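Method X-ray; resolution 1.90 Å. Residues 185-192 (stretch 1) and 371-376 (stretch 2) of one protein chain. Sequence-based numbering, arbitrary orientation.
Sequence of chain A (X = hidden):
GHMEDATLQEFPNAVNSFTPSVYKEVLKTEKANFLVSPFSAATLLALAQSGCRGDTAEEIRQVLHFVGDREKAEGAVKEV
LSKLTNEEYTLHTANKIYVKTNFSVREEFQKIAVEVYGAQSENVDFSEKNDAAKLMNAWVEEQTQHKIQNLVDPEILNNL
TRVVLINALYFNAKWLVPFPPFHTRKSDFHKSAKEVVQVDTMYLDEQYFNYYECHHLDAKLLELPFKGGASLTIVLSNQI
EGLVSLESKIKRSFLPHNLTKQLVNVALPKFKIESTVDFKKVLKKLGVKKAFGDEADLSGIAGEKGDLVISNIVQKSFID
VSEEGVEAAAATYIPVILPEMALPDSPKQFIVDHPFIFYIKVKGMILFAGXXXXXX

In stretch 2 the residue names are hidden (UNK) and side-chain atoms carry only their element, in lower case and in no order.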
# COMPACT_ATOMS: atom_id res chain seq x y z
N ARG A 185 16.53 10.96 20.22
CA ARG A 185 17.67 10.28 20.83
C ARG A 185 17.58 8.77 20.65
O ARG A 185 16.52 8.23 20.34
CB ARG A 185 17.75 10.62 22.32
CG ARG A 185 16.45 10.40 23.06
CD ARG A 185 16.61 10.63 24.57
NE ARG A 185 16.02 9.51 25.31
CZ ARG A 185 14.82 9.53 25.88
NH1 ARG A 185 14.07 10.62 25.84
NH2 ARG A 185 14.38 8.45 26.51
N LYS A 186 18.71 8.10 20.85
CA LYS A 186 18.80 6.65 20.84
C LYS A 186 18.08 6.10 22.07
O LYS A 186 18.37 6.53 23.18
CB LYS A 186 20.26 6.21 20.91
CG LYS A 186 21.10 6.58 19.72
CD LYS A 186 20.68 5.76 18.51
CE LYS A 186 21.73 5.78 17.41
NZ LYS A 186 21.22 5.03 16.21
N SER A 187 17.17 5.15 21.88
CA SER A 187 16.46 4.55 23.02
C SER A 187 16.15 3.07 22.80
O SER A 187 16.18 2.59 21.66
CB SER A 187 15.15 5.30 23.31
OG SER A 187 15.36 6.69 23.44
N ASP A 188 15.84 2.37 23.88
CA ASP A 188 15.53 0.94 23.80
C ASP A 188 14.39 0.67 22.81
O ASP A 188 13.40 1.39 22.80
CB ASP A 188 15.11 0.39 25.16
CG ASP A 188 16.22 0.45 26.20
OD1 ASP A 188 17.41 0.32 25.81
OD2 ASP A 188 15.91 0.61 27.39
N PHE A 189 14.56 -0.37 22.01
CA PHE A 189 13.47 -0.94 21.24
C PHE A 189 13.56 -2.44 21.47
O PHE A 189 14.57 -3.06 21.18
CB PHE A 189 13.60 -0.61 19.74
CG PHE A 189 12.44 -1.11 18.90
CD1 PHE A 189 12.45 -2.38 18.36
CD2 PHE A 189 11.33 -0.31 18.67
CE1 PHE A 189 11.37 -2.84 17.60
CE2 PHE A 189 10.25 -0.76 17.92
CZ PHE A 189 10.27 -2.03 17.38
N HIS A 190 12.50 -3.02 22.01
CA HIS A 190 12.50 -4.44 22.30
C HIS A 190 11.90 -5.23 21.15
O HIS A 190 10.70 -5.21 20.95
CB HIS A 190 11.68 -4.72 23.56
CG HIS A 190 12.11 -3.92 24.74
ND1 HIS A 190 13.31 -4.14 25.39
CD2 HIS A 190 11.50 -2.91 25.40
CE1 HIS A 190 13.42 -3.29 26.39
NE2 HIS A 190 12.34 -2.53 26.42
N LYS A 191 12.75 -5.94 20.41
CA LYS A 191 12.29 -6.82 19.34
C LYS A 191 11.56 -8.02 19.94
O LYS A 191 10.76 -8.69 19.28
CB LYS A 191 13.47 -7.30 18.50
CG LYS A 191 14.32 -6.17 17.93
CD LYS A 191 15.51 -6.71 17.15
CE LYS A 191 16.45 -5.59 16.73
NZ LYS A 191 17.73 -6.10 16.12
N SER A 192 11.86 -8.28 21.21
CA SER A 192 11.22 -9.31 22.01
C SER A 192 11.73 -9.14 23.42
O SER A 192 12.59 -8.28 23.67
CB SER A 192 11.54 -10.71 21.49
OG SER A 192 12.93 -10.98 21.50
N UNK A 371 4.24 -3.35 9.02
CA UNK A 371 4.66 -3.66 10.36
C UNK A 371 6.15 -3.40 10.49
O UNK A 371 6.89 -3.38 9.49
n UNK A 371 6.92 -10.45 9.63
c UNK A 371 6.01 -9.66 10.21
n UNK A 371 5.25 -10.14 11.19
c UNK A 371 4.92 -7.48 10.40
n UNK A 371 5.87 -8.41 9.82
c UNK A 371 4.34 -5.11 10.68
c UNK A 371 5.29 -6.07 10.07
N UNK A 372 6.56 -3.16 11.73
CA UNK A 372 7.95 -3.05 12.09
C UNK A 372 8.18 -4.05 13.22
O UNK A 372 7.49 -4.00 14.24
c UNK A 372 9.69 -1.64 13.23
c UNK A 372 8.26 -1.66 12.66
c UNK A 372 8.06 -0.59 11.59
N UNK A 373 9.11 -4.98 13.02
CA UNK A 373 9.47 -5.95 14.04
C UNK A 373 10.94 -5.78 14.39
O UNK A 373 11.44 -6.39 15.34
c UNK A 373 9.29 -7.40 13.57
o UNK A 373 10.30 -7.70 12.59
c UNK A 373 7.90 -7.61 12.97
N UNK A 374 11.63 -4.96 13.60
CA UNK A 374 13.07 -4.80 13.76
C UNK A 374 13.54 -3.41 13.33
O UNK A 374 13.04 -2.86 12.35
c UNK A 374 13.84 -5.88 12.96
o UNK A 374 15.12 -6.11 13.56
c UNK A 374 14.05 -5.43 11.52
N UNK A 375 14.49 -2.85 14.08
CA UNK A 375 15.04 -1.53 13.82
C UNK A 375 16.52 -1.61 14.12
O UNK A 375 16.95 -2.54 14.79
c UNK A 375 13.30 0.44 14.24
c UNK A 375 14.41 -0.49 14.75
c UNK A 375 12.67 -0.09 12.96
c UNK A 375 12.26 0.71 15.33
N UNK A 376 17.29 -0.64 13.64
CA UNK A 376 18.72 -0.58 13.98
C UNK A 376 19.18 0.85 14.31
O UNK A 376 20.28 1.09 14.82
OXT UNK A 376 18.43 1.80 14.08
o UNK A 376 20.25 -0.74 10.62
c UNK A 376 19.59 -1.20 12.88
c UNK A 376 19.59 -0.38 11.60
n UNK A 376 18.85 0.73 11.60
O HOH W 1 18.77 4.24 14.69

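Position 371 carries seven side-chain atoms, four carbons and three nitrogens. Three carbons run in a line to a nitrogen, and beyond it a carbon bears two more nitrogens. That is a guanidinium group, so the residue is R371. Its side chain is out of reach of stretch 1 and takes no part in the contact. The guanidinium nitrogens are hydrogen-bonded elsewhere in the structure.

Position 372 has three side-chain carbons and nothing polar. The CB carries two methyl groups, a fork at the first carbon. Its CB points sideways to stretch 1, yet one methyl still reaches the ring of F189. The residue is V372, with chi1 near 180° (t). V372 CG1 lies 4.2 Å from F189 CZ, an apolar contact at an oblique angle to the ring.

Position 373 has a CB bearing one oxygen and one carbon. The CA-to-CB bond points away from stretch 1, and the side chain makes no close contact with it. The residue is T373, rotamer p. It meets stretch 1 through its backbone. T373 O is 4.2 Å from F189 CE1, at the edge of the ring and near its plane. The same carbonyl oxygen is 3.9 Å from K191 CB.

Position 374 repeats the pattern: two carbons and one oxygen, branched at CB. The CB again points away, but the oxygen comes close to the lysine chain of K191. The residue is T374, rotamer t. T374 OG1 lies 3.5 Å from K191 CE. This is a contact to carbon.

Position 375 has four side-chain carbons, forked at the second, with no polar atom. The CB points sideways, and the end of the chain comes nearer, over the F189 ring. The residue is L375. Its chi1 of -102° and chi2 of 18° both lie between the usual wells. L375 CD2 is 3.6 Å from F189 CE2. The backbone L375 O is also 3.6 Å from K191 CE.

Position 376 has two side-chain carbons, the second carrying one oxygen and one nitrogen. That is a carboxamide. The CA-to-CB bond points away from stretch 1. The backbone ends here in a carboxylate. The residue is N376, rotamer p. K186 NZ is 4.3 Å from N376 O, and a water links the two residues. The water accepts from K186 NZ at 3.0 Å and donates to N376 OXT at 2.5 Å.

The contact is small, burying 286 Å² over both sides, and no direct hydrogen bond crosses it. F189 is its centre. L375 CD2 sits 3.7 Å from the centroid of the F189 ring and 19° off the ring normal, a CH-pi contact over one face. V372 adds a second apolar contact. The extended side chain of K191 passes T374 and L375, so its aliphatic part packs against their oxygens. L375 N is buried here without a partner. At the far end, the water joins the K186 ammonium to the chain terminus.

Stretch 2 (371-376) RVTTLN
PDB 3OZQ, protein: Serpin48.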